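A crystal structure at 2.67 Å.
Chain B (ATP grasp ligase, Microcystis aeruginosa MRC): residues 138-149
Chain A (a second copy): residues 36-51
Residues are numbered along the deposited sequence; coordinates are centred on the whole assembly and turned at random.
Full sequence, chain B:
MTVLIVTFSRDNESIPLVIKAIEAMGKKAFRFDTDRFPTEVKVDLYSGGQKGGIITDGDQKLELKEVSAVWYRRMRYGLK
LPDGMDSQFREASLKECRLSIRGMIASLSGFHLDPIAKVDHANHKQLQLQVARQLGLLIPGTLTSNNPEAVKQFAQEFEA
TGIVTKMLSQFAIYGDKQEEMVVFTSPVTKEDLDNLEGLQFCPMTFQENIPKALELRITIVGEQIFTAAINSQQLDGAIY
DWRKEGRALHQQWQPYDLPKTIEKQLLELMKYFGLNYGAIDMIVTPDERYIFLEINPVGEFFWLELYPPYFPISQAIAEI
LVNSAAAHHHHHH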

# COMPACT_ATOMS: atom_id res chain seq x y z
N LEU B 138 8.62 20.49 18.01
CA LEU B 138 7.46 20.38 18.90
C LEU B 138 6.26 19.85 18.14
O LEU B 138 5.96 20.28 17.02
CB LEU B 138 7.14 21.74 19.51
CG LEU B 138 8.21 22.39 20.38
CD1 LEU B 138 7.96 23.88 20.50
CD2 LEU B 138 8.26 21.73 21.75
N ILE B 139 5.56 18.89 18.75
CA ILE B 139 4.37 18.30 18.14
C ILE B 139 3.20 18.40 19.12
O ILE B 139 3.41 18.32 20.34
CB ILE B 139 4.62 16.85 17.72
CG1 ILE B 139 4.94 15.98 18.93
CG2 ILE B 139 5.74 16.77 16.69
CD1 ILE B 139 4.98 14.50 18.62
N PRO B 140 1.97 18.57 18.64
CA PRO B 140 0.83 18.60 19.55
C PRO B 140 0.54 17.22 20.12
O PRO B 140 0.67 16.21 19.43
CB PRO B 140 -0.31 19.11 18.67
CG PRO B 140 0.06 18.65 17.30
CD PRO B 140 1.56 18.73 17.23
N GLY B 141 0.14 17.20 21.39
CA GLY B 141 -0.26 15.96 22.03
C GLY B 141 -1.39 15.29 21.27
O GLY B 141 -2.45 15.88 21.08
N THR B 142 -1.16 14.05 20.83
CA THR B 142 -2.06 13.37 19.91
C THR B 142 -2.51 12.04 20.50
O THR B 142 -1.72 11.34 21.14
CB THR B 142 -1.38 13.14 18.56
OG1 THR B 142 -0.86 14.38 18.07
CG2 THR B 142 -2.36 12.57 17.55
N LEU B 143 -3.78 11.71 20.29
CA LEU B 143 -4.32 10.42 20.72
C LEU B 143 -5.20 9.88 19.60
O LEU B 143 -6.26 10.45 19.31
CB LEU B 143 -5.12 10.54 22.01
CG LEU B 143 -5.95 9.31 22.36
CD1 LEU B 143 -5.07 8.10 22.65
CD2 LEU B 143 -6.88 9.59 23.53
N THR B 144 -4.76 8.79 18.97
CA THR B 144 -5.62 8.00 18.10
C THR B 144 -6.19 6.85 18.92
O THR B 144 -5.44 6.08 19.53
CB THR B 144 -4.84 7.46 16.90
OG1 THR B 144 -4.45 8.54 16.04
CG2 THR B 144 -5.70 6.48 16.11
N SER B 145 -7.52 6.74 18.94
CA SER B 145 -8.14 5.81 19.87
C SER B 145 -9.56 5.50 19.43
O SER B 145 -10.22 6.31 18.78
CB SER B 145 -8.13 6.37 21.29
OG SER B 145 -8.86 5.53 22.17
N ASN B 146 -10.02 4.30 19.80
CA ASN B 146 -11.42 3.92 19.77
C ASN B 146 -11.97 3.71 21.18
O ASN B 146 -12.98 3.03 21.35
CB ASN B 146 -11.62 2.66 18.93
CG ASN B 146 -10.99 1.43 19.56
OD1 ASN B 146 -9.87 1.49 20.07
ND2 ASN B 146 -11.71 0.32 19.55
N ASN B 147 -11.32 4.29 22.18
CA ASN B 147 -11.63 4.04 23.58
C ASN B 147 -12.16 5.31 24.23
O ASN B 147 -11.39 6.26 24.46
CB ASN B 147 -10.37 3.55 24.31
CG ASN B 147 -10.65 3.16 25.76
OD1 ASN B 147 -11.79 3.00 26.17
ND2 ASN B 147 -9.58 2.98 26.53
N PRO B 148 -13.46 5.38 24.55
CA PRO B 148 -14.00 6.61 25.15
C PRO B 148 -13.33 7.01 26.45
O PRO B 148 -13.13 8.21 26.69
CB PRO B 148 -15.48 6.27 25.35
CG PRO B 148 -15.77 5.20 24.34
CD PRO B 148 -14.51 4.39 24.25
N GLU B 149 -12.97 6.04 27.30
CA GLU B 149 -12.35 6.37 28.58
C GLU B 149 -11.02 7.09 28.39
O GLU B 149 -10.73 8.07 29.09
CB GLU B 149 -12.16 5.10 29.41
CG GLU B 149 -12.02 5.33 30.91
CD GLU B 149 -13.33 5.76 31.57
OE1 GLU B 149 -13.33 6.03 32.79
OE2 GLU B 149 -14.35 5.82 30.85
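Chain A, residues 36-51: RFPTEVKVDLYSGGQK

The most unusual feature of this contact is the way one side chain, Asn B146, takes over where the backbone ladder between the two copies ends. Its amide reads the chain A backbone at three points: ND2 donates to Val A41 O at 2.8 Å with an N-H...O angle of 160°, and weakly to Pro A38 O at 2.9 Å (129°), while OD1 accepts from Val A43 N at 2.9 Å in a nearly linear bond (178°). With chi1 at 67° (p), the side chain reaches into the bend that chain A makes after the cis peptide bond before Pro A38. That bend is held by Arg A36 O, which accepts from Glu A40 N at 2.9 Å and from Val A41 N at 2.8 Å. Asn B146 has 113 Å² covered by chain A, the largest share of any residue in either stretch.

Beyond the bend, chain A runs as an extended strand through Ser A47, against strand 142-145 of chain B. The N-to-C directions differ by 164°, so the pairing is antiparallel, and the axes approach to 4.7 Å. Two pairs carry the reciprocal bonds. Thr B144 N donates to Leu A45 O at 2.9 Å and Leu A45 N to Thr B144 O at 2.8 Å; Thr B142 N donates to Ser A47 O at 3.2 Å and Ser A47 N to Thr B142 O at 3.0 Å. The non-hydrogen-bonded pairs alternate with them: Leu B143 and Tyr A46 have CA atoms 4.7 Å apart, Ser B145 and Asp A44 4.6 Å.

This register sorts the side chains. Thr B142, Thr B144, Leu A45 and Ser A47 share one face of the sheet, where CB of Thr B142 lies 3.7 Å from CB of Ser A47. On the other face, Leu B143 CD1 sits 3.6 Å from the centroid of the Tyr A46 ring, only 13° off its normal, which places the methyl over the ring face as a CH-pi contact.

On that same face Asp A44 gathers two donors with its carboxylate. Ser B145 OG donates to Asp A44 OD1 at a very short 2.5 Å, and Asn B147 ND2 to Asp A44 OD2 at 3.2 Å (177°). Ser B145 OG also accepts from Asn B147 N at 2.8 Å, tying the polar cluster to the turn before the chain B helix.

At the far end of the ladder, Ile B139 CD1 packs 3.8 Å from Gly A48 CA. The phi/psi of 119/-146° at Gly A48 by itself calls for glycine.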

# COMPACT_ATOMS: atom_id res chain seq x y z
N ARG A 36 -11.16 -7.67 14.87
CA ARG A 36 -11.94 -7.37 16.07
C ARG A 36 -11.67 -5.97 16.60
O ARG A 36 -12.04 -5.66 17.74
CB ARG A 36 -11.65 -8.42 17.14
CG ARG A 36 -12.12 -9.81 16.73
CD ARG A 36 -11.80 -10.88 17.76
NE ARG A 36 -12.03 -10.42 19.12
CZ ARG A 36 -11.08 -10.36 20.05
NH1 ARG A 36 -9.84 -10.73 19.76
NH2 ARG A 36 -11.37 -9.93 21.27
N PHE A 37 -11.03 -5.12 15.80
CA PHE A 37 -10.89 -3.70 16.06
C PHE A 37 -11.72 -2.97 15.01
O PHE A 37 -11.66 -3.33 13.84
CB PHE A 37 -9.42 -3.27 16.00
CG PHE A 37 -9.21 -1.78 15.89
CD1 PHE A 37 -9.18 -0.98 17.02
CD2 PHE A 37 -9.02 -1.18 14.65
CE1 PHE A 37 -8.97 0.39 16.92
CE2 PHE A 37 -8.81 0.18 14.55
CZ PHE A 37 -8.79 0.97 15.68
N PRO A 38 -12.49 -1.95 15.41
CA PRO A 38 -12.59 -1.34 16.74
C PRO A 38 -13.75 -1.86 17.59
O PRO A 38 -13.96 -1.39 18.71
CB PRO A 38 -12.81 0.13 16.41
CG PRO A 38 -13.67 0.07 15.18
CD PRO A 38 -13.22 -1.16 14.41
N THR A 39 -14.50 -2.82 17.05
CA THR A 39 -15.72 -3.29 17.70
C THR A 39 -15.45 -3.92 19.06
O THR A 39 -16.26 -3.76 19.99
CB THR A 39 -16.45 -4.27 16.77
OG1 THR A 39 -16.83 -3.59 15.57
CG2 THR A 39 -17.70 -4.83 17.44
N GLU A 40 -14.32 -4.61 19.23
CA GLU A 40 -14.06 -5.29 20.50
C GLU A 40 -12.74 -4.91 21.14
O GLU A 40 -12.67 -4.78 22.37
CB GLU A 40 -14.12 -6.82 20.29
CG GLU A 40 -15.38 -7.27 19.56
CD GLU A 40 -15.33 -8.73 19.15
OE1 GLU A 40 -14.76 -9.55 19.91
OE2 GLU A 40 -15.85 -9.05 18.07
N VAL A 41 -11.69 -4.73 20.35
CA VAL A 41 -10.36 -4.45 20.88
C VAL A 41 -10.18 -2.94 21.01
O VAL A 41 -10.54 -2.18 20.10
CB VAL A 41 -9.27 -5.06 19.97
CG1 VAL A 41 -7.88 -4.84 20.56
CG2 VAL A 41 -9.53 -6.55 19.77
N LYS A 42 -9.65 -2.51 22.15
CA LYS A 42 -9.34 -1.10 22.39
C LYS A 42 -7.88 -0.84 22.08
O LYS A 42 -6.99 -1.51 22.60
CB LYS A 42 -9.64 -0.73 23.85
CG LYS A 42 -11.08 -0.91 24.27
CD LYS A 42 -12.02 -0.13 23.37
CE LYS A 42 -13.19 0.43 24.16
NZ LYS A 42 -13.74 -0.56 25.13
N VAL A 43 -7.63 0.16 21.23
CA VAL A 43 -6.29 0.57 20.87
C VAL A 43 -6.16 2.06 21.19
O VAL A 43 -6.98 2.87 20.74
CB VAL A 43 -5.97 0.30 19.39
CG1 VAL A 43 -4.53 0.67 19.07
CG2 VAL A 43 -6.23 -1.16 19.05
N ASP A 44 -5.13 2.41 21.96
CA ASP A 44 -4.84 3.80 22.30
C ASP A 44 -3.42 4.11 21.84
O ASP A 44 -2.47 3.46 22.28
CB ASP A 44 -5.00 4.05 23.80
CG ASP A 44 -6.41 3.83 24.27
OD1 ASP A 44 -7.35 4.11 23.50
OD2 ASP A 44 -6.59 3.37 25.42
N LEU A 45 -3.29 5.10 20.96
CA LEU A 45 -2.02 5.46 20.33
C LEU A 45 -1.69 6.90 20.67
O LEU A 45 -2.34 7.82 20.16
CB LEU A 45 -2.08 5.24 18.82
CG LEU A 45 -2.52 3.84 18.41
CD1 LEU A 45 -2.64 3.74 16.90
CD2 LEU A 45 -1.55 2.82 18.96
N TYR A 46 -0.69 7.10 21.51
CA TYR A 46 -0.30 8.42 21.98
C TYR A 46 0.96 8.88 21.24
O TYR A 46 1.90 8.11 21.06
CB TYR A 46 -0.04 8.41 23.49
CG TYR A 46 -1.28 8.17 24.32
CD1 TYR A 46 -1.71 6.89 24.62
CD2 TYR A 46 -2.02 9.24 24.81
CE1 TYR A 46 -2.84 6.67 25.38
CE2 TYR A 46 -3.15 9.03 25.57
CZ TYR A 46 -3.56 7.75 25.86
OH TYR A 46 -4.69 7.56 26.62
N SER A 47 0.96 10.14 20.83
CA SER A 47 2.08 10.75 20.13
C SER A 47 2.56 11.96 20.92
O SER A 47 1.78 12.87 21.21
CB SER A 47 1.69 11.15 18.70
OG SER A 47 1.76 10.04 17.82
N GLY A 48 3.85 11.96 21.26
CA GLY A 48 4.44 13.01 22.08
C GLY A 48 5.00 12.45 23.38
O GLY A 48 5.49 11.32 23.42
N GLY A 49 4.91 13.26 24.43
CA GLY A 49 5.29 12.82 25.76
C GLY A 49 4.07 12.47 26.59
O GLY A 49 3.95 12.88 27.75
N GLN A 50 3.16 11.71 25.99
CA GLN A 50 1.89 11.38 26.61
C GLN A 50 2.02 10.05 27.35
O GLN A 50 3.13 9.60 27.67
CB GLN A 50 0.80 11.35 25.53
CG GLN A 50 0.77 12.58 24.64
CD GLN A 50 0.36 13.83 25.39
OE1 GLN A 50 -0.46 13.78 26.31
NE2 GLN A 50 0.92 14.97 24.99
N LYS A 51 0.89 9.40 27.64
CA LYS A 51 0.92 8.07 28.20
C LYS A 51 1.40 7.06 27.15
O LYS A 51 1.57 7.38 25.97
CB LYS A 51 -0.46 7.68 28.74
CG LYS A 51 -0.86 8.42 30.01
CD LYS A 51 -2.15 7.88 30.60
CE LYS A 51 -3.37 8.35 29.82
NZ LYS A 51 -4.65 7.91 30.45